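PDB 6NCW: beta-galacturonidase from Eisenbergiella tayi, which probably hydrolyses beta-linked galacturonic acid residues from glycosides, as a member of glycoside hydrolase family 2. Local coordinates for residues 523-527 with 528-532; 479-483 with 484-488; 282-286 with 287-291; 307-310 with 311-314. All coordinates share one frame; numbering follows the deposited sequence.

Contact 1 of 4, residues 523-527 with 528-532; sequences GSRPR and TMNNK
Arg-527 and Asn-531 meet side-on. NE and NH2 of the guanidinium both bond OD1 of the amide: Arg-527 NE and Arg-527 NH2 each lie 3.0 Å from Asn-531 OD1. OD1 lies in the guanidinium plane, while the amide itself is turned 45° from it. Met-529 CG rests over one face of the same guanidinium, 3.9 Å from Arg-527 CZ. The other end of the amide is also used. Asn-531 ND2 reaches Pro-526 O at 3.0 Å in an almost straight bond (171°). Met-529 N approaches Pro-526 O from the opposite face of its carbonyl plane, 3.1 Å away. Two donors therefore grip one oxygen, and the amide is held at both ends. The segments end the long connection from strand 515-516 and include its antiparallel partner, strand 529-530, in the TIM-barrel domain. Asn-530 OD1 closes an Asx turn with Lys-532 N. Arg-525, its chain bent at chi2 (-68°), lies beside Asn-530 and points the same way. Lys-532 NZ sits over one face of the Arg-525 guanidinium, 3.9 Å from NH1. All three belong to the alpha-D-galacturonate site, which holds no galacturonate in this chain. Asp-131 takes Arg-525 NE and Asn-530 ND2, and Tyr-434 OH bonds Lys-532 NZ. Arg-527 also forms salt bridges with Glu-537 and Asp-514, and Thr-528 OG1 bonds Lys-481 O of the second subunit.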
loop_
_atom_site.group_PDB
_atom_site.type_symbol
_atom_site.label_atom_id
_atom_site.label_comp_id
_atom_site.label_asym_id
_atom_site.label_seq_id
_atom_site.Cartn_x
_atom_site.Cartn_y
_atom_site.Cartn_z
ATOM N N GLY A 523 -8.122 4.352 -19.196
ATOM C CA GLY A 523 -9.477 4.546 -18.684
ATOM C C GLY A 523 -10.086 3.287 -18.098
ATOM O O GLY A 523 -10.845 3.348 -17.119
ATOM N N SER A 524 -9.760 2.133 -18.671
ATOM C CA SER A 524 -10.265 0.856 -18.193
ATOM C C SER A 524 -9.182 0.015 -17.546
ATOM O O SER A 524 -9.403 -1.176 -17.318
ATOM C CB SER A 524 -10.885 0.070 -19.342
ATOM O OG SER A 524 -9.897 -0.200 -20.322
ATOM N N ARG A 525 -8.019 0.600 -17.251
ATOM C CA ARG A 525 -6.860 -0.151 -16.766
ATOM C C ARG A 525 -6.246 0.584 -15.582
ATOM O O ARG A 525 -5.301 1.370 -15.753
ATOM C CB ARG A 525 -5.829 -0.356 -17.877
ATOM C CG ARG A 525 -6.268 -1.285 -18.988
ATOM C CD ARG A 525 -6.377 -2.700 -18.478
ATOM N NE ARG A 525 -6.800 -3.658 -19.507
ATOM C CZ ARG A 525 -8.063 -4.040 -19.698
ATOM N NH1 ARG A 525 -9.026 -3.535 -18.928
ATOM N NH2 ARG A 525 -8.363 -4.935 -20.640
ATOM N N PRO A 526 -6.756 0.354 -14.369
ATOM C CA PRO A 526 -6.175 0.995 -13.179
ATOM C C PRO A 526 -4.656 0.886 -13.173
ATOM O O PRO A 526 -4.085 -0.155 -13.519
ATOM C CB PRO A 526 -6.798 0.210 -12.012
ATOM C CG PRO A 526 -8.106 -0.301 -12.553
ATOM C CD PRO A 526 -7.861 -0.559 -14.040
ATOM N N ARG A 527 -4.004 1.988 -12.785
ATOM C CA ARG A 527 -2.549 2.094 -12.712
ATOM C C ARG A 527 -1.869 1.982 -14.076
ATOM O O ARG A 527 -0.651 1.756 -14.131
ATOM C CB ARG A 527 -1.948 1.037 -11.768
ATOM C CG ARG A 527 -2.716 0.803 -10.449
ATOM C CD ARG A 527 -1.921 -0.151 -9.559
ATOM N NE ARG A 527 -1.934 -1.484 -10.134
ATOM C CZ ARG A 527 -0.919 -2.333 -10.091
ATOM N NH1 ARG A 527 0.210 -1.990 -9.476
ATOM N NH2 ARG A 527 -1.029 -3.528 -10.665
ATOM N N THR A 528 -2.615 2.137 -15.180
ATOM C CA THR A 528 -2.114 1.838 -16.528
ATOM C C THR A 528 -1.441 0.459 -16.521
ATOM O O THR A 528 -0.299 0.262 -16.972
ATOM C CB THR A 528 -1.176 2.945 -17.043
ATOM O OG1 THR A 528 -1.853 4.204 -16.987
ATOM C CG2 THR A 528 -0.774 2.728 -18.512
ATOM N N MET A 529 -2.164 -0.494 -15.930
ATOM C CA MET A 529 -1.772 -1.892 -15.829
ATOM C C MET A 529 -2.996 -2.718 -16.162
ATOM O O MET A 529 -4.123 -2.281 -15.914
ATOM C CB MET A 529 -1.306 -2.290 -14.414
ATOM C CG MET A 529 -0.133 -1.517 -13.868
ATOM S SD MET A 529 1.465 -1.921 -14.615
ATOM C CE MET A 529 1.771 -3.548 -13.923
ATOM N N ASN A 530 -2.774 -3.901 -16.728
ATOM C CA ASN A 530 -3.791 -4.947 -16.713
ATOM C C ASN A 530 -3.633 -5.662 -15.379
ATOM O O ASN A 530 -2.556 -6.199 -15.085
ATOM C CB ASN A 530 -3.628 -5.906 -17.899
ATOM C CG ASN A 530 -4.762 -6.951 -17.997
ATOM O OD1 ASN A 530 -4.963 -7.753 -17.090
ATOM N ND2 ASN A 530 -5.477 -6.950 -19.115
ATOM N N ASN A 531 -4.680 -5.630 -14.551
ATOM C CA ASN A 531 -4.582 -6.033 -13.153
ATOM C C ASN A 531 -5.118 -7.431 -12.893
ATOM O O ASN A 531 -5.466 -7.751 -11.744
ATOM C CB ASN A 531 -5.328 -5.033 -12.261
ATOM C CG ASN A 531 -4.767 -3.640 -12.376
ATOM O OD1 ASN A 531 -3.831 -3.298 -11.674
ATOM N ND2 ASN A 531 -5.345 -2.825 -13.259
ATOM N N LYS A 532 -5.212 -8.266 -13.921
ATOM C CA LYS A 532 -5.847 -9.559 -13.747
ATOM C C LYS A 532 -4.851 -10.634 -13.384
ATOM O O LYS A 532 -5.189 -11.821 -13.429
ATOM C CB LYS A 532 -6.629 -9.921 -15.002
ATOM C CG LYS A 532 -7.715 -8.872 -15.328
ATOM C CD LYS A 532 -8.698 -9.365 -16.373
ATOM C CE LYS A 532 -9.750 -8.294 -16.703
ATOM N NZ LYS A 532 -9.194 -7.159 -17.462
#

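Contact 2 of 4, residues 479-483 with 484-488; sequences HVKWS and EEYQV
Ser-483 turns its hydroxyl between its own backbone N and carbonyl carbon (chi1 71°), and Tyr-486 CG lies anti to the backbone N (chi1 -177°). The first torsion aims Ser-483 OG at the start of helix 484-500, where Tyr-486 N donates to it at 3.2 Å. This is an N-cap. The same hydroxyl gives its proton to Val-480 O, with Ser-483 OG 2.6 Å from that oxygen and in the carbonyl plane. Val-480 O also takes Ser-483 N, which closes a type II beta turn. The second torsion sends the Tyr-486 ring alongside Lys-481. Lys-481 CG stands over one face, 4.0 Å from the ring centroid of Tyr-486, in a CH-pi contact. The lysine chain then runs extended beside the ring, with Lys-481 CE 3.6 Å from Tyr-486 OH. Glu-485, the residue before, makes a second CH-pi contact: its CB is 3.6 Å from the His-479 ring centroid. The Glu-485 carboxylate is nearly parallel to that ring, the planes 13° apart. Beyond the contact, Tyr-486 OH bonds Lys-432 O, His-479 ND1 bonds Gln-489, Glu-485 OE1 takes Thr-476 N, and Lys-481 NZ meets Asp-436 and Trp-433 O. The serine hydroxyl thus works in both directions, fixing the turn to the helix end. The carboxylate of Glu-485, in the first helical turn, would probably be favoured by the helix dipole.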
loop_
_atom_site.group_PDB
_atom_site.type_symbol
_atom_site.label_atom_id
_atom_site.label_comp_id
_atom_site.label_asym_id
_atom_site.label_seq_id
_atom_site.Cartn_x
_atom_site.Cartn_y
_atom_site.Cartn_z
ATOM N N HIS A 479 -16.315 -6.561 -0.694
ATOM C CA HIS A 479 -15.943 -7.386 -1.842
ATOM C C HIS A 479 -16.323 -6.722 -3.166
ATOM O O HIS A 479 -16.792 -7.384 -4.090
ATOM C CB HIS A 479 -16.584 -8.775 -1.753
ATOM C CG HIS A 479 -16.188 -9.563 -0.540
ATOM N ND1 HIS A 479 -16.504 -10.898 -0.391
ATOM C CD2 HIS A 479 -15.496 -9.215 0.572
ATOM C CE1 HIS A 479 -16.028 -11.336 0.762
ATOM N NE2 HIS A 479 -15.412 -10.335 1.365
ATOM N N VAL A 480 -16.137 -5.398 -3.260
ATOM C CA VAL A 480 -16.384 -4.712 -4.532
ATOM C C VAL A 480 -15.395 -5.205 -5.611
ATOM O O VAL A 480 -14.308 -5.719 -5.318
ATOM C CB VAL A 480 -16.289 -3.188 -4.356
ATOM C CG1 VAL A 480 -17.173 -2.734 -3.197
ATOM C CG2 VAL A 480 -14.839 -2.773 -4.115
ATOM N N LYS A 481 -15.788 -5.044 -6.872
ATOM C CA LYS A 481 -14.862 -5.313 -7.958
ATOM C C LYS A 481 -13.621 -4.441 -7.807
ATOM O O LYS A 481 -13.691 -3.297 -7.342
ATOM C CB LYS A 481 -15.529 -5.092 -9.326
ATOM C CG LYS A 481 -16.466 -6.240 -9.704
ATOM C CD LYS A 481 -17.224 -6.023 -11.017
ATOM C CE LYS A 481 -18.143 -7.233 -11.280
ATOM N NZ LYS A 481 -18.908 -7.100 -12.533
ATOM N N TRP A 482 -12.480 -5.030 -8.175
ATOM C CA TRP A 482 -11.090 -4.592 -8.021
ATOM C C TRP A 482 -10.496 -4.989 -6.667
ATOM O O TRP A 482 -9.282 -4.919 -6.510
ATOM C CB TRP A 482 -10.885 -3.080 -8.248
ATOM C CG TRP A 482 -11.287 -2.619 -9.660
ATOM C CD1 TRP A 482 -12.349 -1.816 -9.998
ATOM C CD2 TRP A 482 -10.620 -2.939 -10.895
ATOM N NE1 TRP A 482 -12.386 -1.621 -11.372
ATOM C CE2 TRP A 482 -11.333 -2.297 -11.940
ATOM C CE3 TRP A 482 -9.498 -3.717 -11.224
ATOM C CZ2 TRP A 482 -10.954 -2.410 -13.279
ATOM C CZ3 TRP A 482 -9.123 -3.813 -12.554
ATOM C CH2 TRP A 482 -9.852 -3.178 -13.567
ATOM N N SER A 483 -11.313 -5.396 -5.681
ATOM C CA SER A 483 -10.766 -5.937 -4.444
ATOM C C SER A 483 -10.269 -7.366 -4.649
ATOM O O SER A 483 -10.766 -8.111 -5.499
ATOM C CB SER A 483 -11.806 -5.924 -3.309
ATOM O OG SER A 483 -12.833 -6.894 -3.505
ATOM N N GLU A 484 -9.280 -7.746 -3.838
ATOM C CA GLU A 484 -8.760 -9.102 -3.887
ATOM C C GLU A 484 -9.809 -10.123 -3.472
ATOM O O GLU A 484 -9.805 -11.249 -3.981
ATOM C CB GLU A 484 -7.519 -9.218 -2.992
ATOM C CG GLU A 484 -6.289 -8.476 -3.530
ATOM C CD GLU A 484 -5.027 -8.787 -2.739
ATOM O OE1 GLU A 484 -4.605 -9.969 -2.751
ATOM O OE2 GLU A 484 -4.465 -7.852 -2.100
ATOM N N GLU A 485 -10.686 -9.770 -2.525
ATOM C CA GLU A 485 -11.749 -10.696 -2.131
ATOM C C GLU A 485 -12.662 -11.008 -3.296
ATOM O O GLU A 485 -13.009 -12.169 -3.531
ATOM C CB GLU A 485 -12.561 -10.127 -0.977
ATOM C CG GLU A 485 -11.773 -10.010 0.291
ATOM C CD GLU A 485 -11.232 -8.594 0.502
ATOM O OE1 GLU A 485 -11.219 -7.792 -0.466
ATOM O OE2 GLU A 485 -10.822 -8.297 1.643
ATOM N N TYR A 486 -13.073 -9.989 -4.049
ATOM C CA TYR A 486 -13.937 -10.301 -5.174
ATOM C C TYR A 486 -13.218 -11.205 -6.168
ATOM O O TYR A 486 -13.831 -12.107 -6.748
ATOM C CB TYR A 486 -14.432 -9.044 -5.880
ATOM C CG TYR A 486 -15.386 -9.430 -6.985
ATOM C CD1 TYR A 486 -14.940 -9.616 -8.293
ATOM C CD2 TYR A 486 -16.721 -9.689 -6.702
ATOM C CE1 TYR A 486 -15.817 -10.001 -9.309
ATOM C CE2 TYR A 486 -17.599 -10.062 -7.697
ATOM C CZ TYR A 486 -17.143 -10.219 -9.005
ATOM O OH TYR A 486 -18.028 -10.612 -9.989
ATOM N N GLN A 487 -11.922 -10.968 -6.397
ATOM C CA GLN A 487 -11.210 -11.790 -7.368
ATOM C C GLN A 487 -11.182 -13.245 -6.920
ATOM O O GLN A 487 -11.226 -14.157 -7.753
ATOM C CB GLN A 487 -9.785 -11.282 -7.586
ATOM C CG GLN A 487 -9.044 -12.077 -8.663
ATOM C CD GLN A 487 -7.550 -11.771 -8.723
ATOM O OE1 GLN A 487 -6.855 -11.746 -7.686
ATOM N NE2 GLN A 487 -7.044 -11.538 -9.933
ATOM N N VAL A 488 -11.081 -13.474 -5.607
ATOM C CA VAL A 488 -11.143 -14.827 -5.065
ATOM C C VAL A 488 -12.444 -15.500 -5.486
ATOM O O VAL A 488 -12.440 -16.617 -6.014
ATOM C CB VAL A 488 -11.009 -14.794 -3.530
ATOM C CG1 VAL A 488 -11.493 -16.138 -2.915
ATOM C CG2 VAL A 488 -9.583 -14.487 -3.127
#

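Contact 3 of 4, residues 282-286 with 287-291; sequences PQFGC and ALPFS
Phe-284 and Ala-287 close a type II' beta turn through the backbone, with Ala-287 N 2.8 Å from Phe-284 O. Gly-285 takes the second position of the turn with a positive phi of 64°, a value that suits glycine. Just past the turn, Leu-288 N makes a weak bond to Cys-286 O. A water bridges the same two groups. It donates to Cys-286 O at 2.7 Å from that atom and accepts from Leu-288 N at 2.9 Å. The aromatic contact is a CH-pi one. Phe-284 CG lies beside its backbone N, opposite the carbonyl carbon (chi1 -51°). Pro-289 CD stands over one face of the Phe-284 ring, 3.9 Å from its centroid and 19° off the ring normal, and the two side chains cross at about a right angle. Gln-283 CB lies over the centre of the opposite face, 3.9 Å above the ring plane of Phe-284, so the ring is sandwiched. An apolar contact joins Leu-288 CD1 to Phe-284 CB at 4.4 Å. Leu-288 CD1 also touches Gly-285 O, 3.3 Å away. Phe-284 and Pro-289 pack on Ser-291 of the fourth subunit, and Gln-283 OE1 bonds His-281 of the fourth subunit. Residues 282-289 belong to the connection from barrel strand 268-276 to helix 290-302. Pro-289 is the N-cap residue of that helix, and Phe-290, next along, packs on helix 317-326.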
loop_
_atom_site.group_PDB
_atom_site.type_symbol
_atom_site.label_atom_id
_atom_site.label_comp_id
_atom_site.label_asym_id
_atom_site.label_seq_id
_atom_site.Cartn_x
_atom_site.Cartn_y
_atom_site.Cartn_z
ATOM N N PRO A 282 8.440 -5.456 -14.042
ATOM C CA PRO A 282 8.611 -4.026 -13.734
ATOM C C PRO A 282 10.037 -3.528 -13.820
ATOM O O PRO A 282 10.225 -2.321 -13.995
ATOM C CB PRO A 282 8.071 -3.896 -12.305
ATOM C CG PRO A 282 7.814 -5.266 -11.830
ATOM C CD PRO A 282 7.678 -6.168 -13.010
ATOM N N GLN A 283 11.045 -4.392 -13.687
ATOM C CA GLN A 283 12.432 -3.963 -13.811
ATOM C C GLN A 283 13.041 -4.308 -15.156
ATOM O O GLN A 283 14.015 -3.669 -15.561
ATOM C CB GLN A 283 13.323 -4.606 -12.745
ATOM C CG GLN A 283 13.125 -4.150 -11.315
ATOM C CD GLN A 283 14.093 -4.886 -10.410
ATOM O OE1 GLN A 283 13.792 -5.969 -9.933
ATOM N NE2 GLN A 283 15.295 -4.336 -10.240
ATOM N N PHE A 284 12.529 -5.328 -15.834
ATOM C CA PHE A 284 13.187 -5.861 -17.018
ATOM C C PHE A 284 12.379 -5.655 -18.289
ATOM O O PHE A 284 12.852 -6.036 -19.363
ATOM C CB PHE A 284 13.512 -7.353 -16.806
ATOM C CG PHE A 284 14.236 -7.615 -15.515
ATOM C CD1 PHE A 284 15.453 -6.990 -15.269
ATOM C CD2 PHE A 284 13.689 -8.443 -14.533
ATOM C CE1 PHE A 284 16.135 -7.190 -14.061
ATOM C CE2 PHE A 284 14.351 -8.656 -13.336
ATOM C CZ PHE A 284 15.581 -8.023 -13.097
ATOM N N GLY A 285 11.197 -5.028 -18.204
ATOM C CA GLY A 285 10.427 -4.796 -19.417
ATOM C C GLY A 285 10.026 -6.135 -20.005
ATOM O O GLY A 285 9.476 -6.997 -19.316
ATOM N N CYS A 286 10.329 -6.359 -21.283
ATOM C CA CYS A 286 10.141 -7.690 -21.842
ATOM C C CYS A 286 11.455 -8.430 -21.974
ATOM O O CYS A 286 11.497 -9.493 -22.596
ATOM C CB CYS A 286 9.422 -7.630 -23.192
ATOM S SG CYS A 286 10.341 -6.828 -24.591
ATOM N N ALA A 287 12.527 -7.892 -21.400
ATOM C CA ALA A 287 13.840 -8.530 -21.455
ATOM C C ALA A 287 14.120 -9.234 -20.126
ATOM O O ALA A 287 14.995 -8.845 -19.337
ATOM C CB ALA A 287 14.913 -7.497 -21.786
ATOM N N LEU A 288 13.354 -10.298 -19.881
ATOM C CA LEU A 288 13.529 -10.980 -18.602
ATOM C C LEU A 288 14.737 -11.909 -18.659
ATOM O O LEU A 288 14.863 -12.700 -19.601
ATOM C CB LEU A 288 12.298 -11.784 -18.231
ATOM C CG LEU A 288 11.166 -11.033 -17.549
ATOM C CD1 LEU A 288 10.485 -10.078 -18.516
ATOM C CD2 LEU A 288 10.198 -12.076 -17.044
ATOM N N PRO A 289 15.627 -11.858 -17.674
ATOM C CA PRO A 289 16.741 -12.804 -17.631
ATOM C C PRO A 289 16.279 -14.180 -17.181
ATOM O O PRO A 289 15.175 -14.376 -16.666
ATOM C CB PRO A 289 17.683 -12.186 -16.606
ATOM C CG PRO A 289 16.743 -11.505 -15.663
ATOM C CD PRO A 289 15.676 -10.917 -16.545
ATOM N N PHE A 290 17.160 -15.144 -17.422
ATOM C CA PHE A 290 16.947 -16.529 -17.023
ATOM C C PHE A 290 16.369 -16.649 -15.616
ATOM O O PHE A 290 15.393 -17.369 -15.394
ATOM C CB PHE A 290 18.291 -17.263 -17.133
ATOM C CG PHE A 290 18.331 -18.586 -16.442
ATOM C CD1 PHE A 290 17.824 -19.728 -17.066
ATOM C CD2 PHE A 290 18.935 -18.707 -15.187
ATOM C CE1 PHE A 290 17.887 -20.973 -16.436
ATOM C CE2 PHE A 290 19.008 -19.934 -14.555
ATOM C CZ PHE A 290 18.476 -21.072 -15.179
ATOM N N SER A 291 16.965 -15.937 -14.657
ATOM C CA SER A 291 16.546 -16.056 -13.266
ATOM C C SER A 291 15.095 -15.636 -13.082
ATOM O O SER A 291 14.365 -16.234 -12.280
ATOM C CB SER A 291 17.464 -15.221 -12.375
ATOM O OG SER A 291 18.773 -15.762 -12.375
HETATM O O HOH W 1 11.575 -11.917 -21.471
#

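Contact 4 of 4, residues 307-310 with 311-314; sequences SIRT and VHYP
Arg-309 and Val-311 make the close packing of this contact. The arginine is extended from CG to NE, with CG pointing opposite the backbone N (chi1 171°). Val-311 CG1 then sits over the centre of the guanidinium face, 3.6 Å from Arg-309 CZ. The side chains cross at about a right angle. The backbone bonds itself here too. Thr-310 is the centre of an inverse gamma turn, closed by a weak bond from Val-311 N to Arg-309 O at 2.9 Å. Thr-310 O accepts from Tyr-313 N at 3.0 Å, with an N-H...O angle of 154°. Within the loop closed by this second bond the peptide before His-312 is cis. The His-312 ring lies face-on to Val-311 CB, which is 3.4 Å from the ring plane. Between the two segments the His-312 side is looser. Arg-309 NH2 comes to the ring edge, near its plane, 3.6 Å from His-312 ND1, and the guanidinium and ring planes are 57° apart. The polar ends look to other partners. Glu-333 receives both Arg-309 NH2 and His-312 ND1, and Arg-309 also reaches Glu-465 and Asn-377. His-312 NE2 bonds a glycerol, probably from the crystallisation liquor; the histidine is a galacturonate-site residue. Strand 307-309 lies between the parallel barrel strands 268-276 and 329-333. The chain leaves it through this turn toward helix 317-326, and Pro-314 packs on helix 349-364.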
loop_
_atom_site.group_PDB
_atom_site.type_symbol
_atom_site.label_atom_id
_atom_site.label_comp_id
_atom_site.label_asym_id
_atom_site.label_seq_id
_atom_site.Cartn_x
_atom_site.Cartn_y
_atom_site.Cartn_z
ATOM N N SER A 307 0.612 -25.806 -18.035
ATOM C CA SER A 307 0.686 -25.236 -19.371
ATOM C C SER A 307 0.715 -23.710 -19.315
ATOM O O SER A 307 0.181 -23.088 -18.390
ATOM C CB SER A 307 -0.479 -25.737 -20.224
ATOM O OG SER A 307 -0.337 -25.320 -21.567
ATOM N N ILE A 308 1.363 -23.119 -20.315
ATOM C CA ILE A 308 1.438 -21.674 -20.478
ATOM C C ILE A 308 1.044 -21.320 -21.908
ATOM O O ILE A 308 1.327 -22.066 -22.850
ATOM C CB ILE A 308 2.844 -21.135 -20.148
ATOM C CG1 ILE A 308 3.081 -21.204 -18.651
ATOM C CG2 ILE A 308 3.031 -19.714 -20.663
ATOM C CD1 ILE A 308 4.506 -21.012 -18.286
ATOM N N ARG A 309 0.373 -20.185 -22.054
ATOM C CA ARG A 309 -0.029 -19.621 -23.328
ATOM C C ARG A 309 0.706 -18.293 -23.489
ATOM O O ARG A 309 0.617 -17.423 -22.612
ATOM C CB ARG A 309 -1.558 -19.439 -23.356
ATOM C CG ARG A 309 -2.055 -18.657 -24.537
ATOM C CD ARG A 309 -3.569 -18.622 -24.703
ATOM N NE ARG A 309 -3.805 -17.717 -25.825
ATOM C CZ ARG A 309 -4.558 -16.622 -25.790
ATOM N NH1 ARG A 309 -5.264 -16.315 -24.702
ATOM N NH2 ARG A 309 -4.624 -15.850 -26.871
ATOM N N THR A 310 1.433 -18.140 -24.601
ATOM C CA THR A 310 2.309 -16.983 -24.843
ATOM C C THR A 310 1.509 -15.785 -25.386
ATOM O O THR A 310 1.627 -15.377 -26.546
ATOM C CB THR A 310 3.421 -17.369 -25.821
ATOM O OG1 THR A 310 2.856 -17.656 -27.106
ATOM C CG2 THR A 310 4.180 -18.613 -25.368
ATOM N N VAL A 311 0.700 -15.177 -24.515
ATOM C CA VAL A 311 -0.024 -13.968 -24.923
ATOM C C VAL A 311 0.948 -12.803 -25.104
ATOM O O VAL A 311 1.786 -12.543 -24.232
ATOM C CB VAL A 311 -1.105 -13.611 -23.892
ATOM C CG1 VAL A 311 -2.188 -14.700 -23.868
ATOM C CG2 VAL A 311 -0.484 -13.410 -22.475
ATOM N N HIS A 312 0.864 -12.095 -26.242
ATOM C CA HIS A 312 0.211 -12.508 -27.502
ATOM C C HIS A 312 1.272 -12.433 -28.607
ATOM O O HIS A 312 1.152 -11.653 -29.560
ATOM C CB HIS A 312 -0.966 -11.610 -27.870
ATOM C CG HIS A 312 -2.086 -11.641 -26.872
ATOM N ND1 HIS A 312 -2.886 -12.746 -26.689
ATOM C CD2 HIS A 312 -2.537 -10.704 -26.005
ATOM C CE1 HIS A 312 -3.794 -12.484 -25.762
ATOM N NE2 HIS A 312 -3.607 -11.250 -25.334
ATOM N N TYR A 313 2.331 -13.219 -28.472
ATOM C CA TYR A 313 3.448 -13.147 -29.404
ATOM C C TYR A 313 4.384 -14.306 -29.104
ATOM O O TYR A 313 4.306 -14.899 -28.028
ATOM C CB TYR A 313 4.199 -11.801 -29.284
ATOM C CG TYR A 313 4.243 -11.318 -27.871
ATOM C CD1 TYR A 313 5.013 -11.980 -26.925
ATOM C CD2 TYR A 313 3.476 -10.229 -27.458
ATOM C CE1 TYR A 313 5.033 -11.581 -25.619
ATOM C CE2 TYR A 313 3.499 -9.808 -26.146
ATOM C CZ TYR A 313 4.282 -10.490 -25.222
ATOM O OH TYR A 313 4.313 -10.096 -23.899
ATOM N N PRO A 314 5.281 -14.630 -30.027
ATOM C CA PRO A 314 6.244 -15.700 -29.754
ATOM C C PRO A 314 7.169 -15.298 -28.621
ATOM O O PRO A 314 7.446 -14.112 -28.411
ATOM C CB PRO A 314 6.996 -15.860 -31.087
ATOM C CG PRO A 314 6.006 -15.347 -32.130
ATOM C CD PRO A 314 5.328 -14.176 -31.427
#

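In the fold
From the N terminus, contact 3 comes first, in the loop between strand 268-276 and helix 290-302. Contact 4 follows, where the chain leaves strand 307-309 of the barrel toward helix 317-326. Their nearest atoms are about 6 Å apart. Contact 2 closes the end of the loop from strand 461-466 and starts helix 484-500. Contact 1 closes the loop from strand 515-516 and enters strand 529-530. All four are in series; none nests or crosses. Contacts 1 and 2 touch, with Pro-526 CD 3.3 Å from Trp-482 CH2, and both reach the second subunit. Contact 3 meets the fourth subunit. Contacts 1 and 4 supply galacturonate-binding residues from different barrel loops, their centres about 20 Å apart.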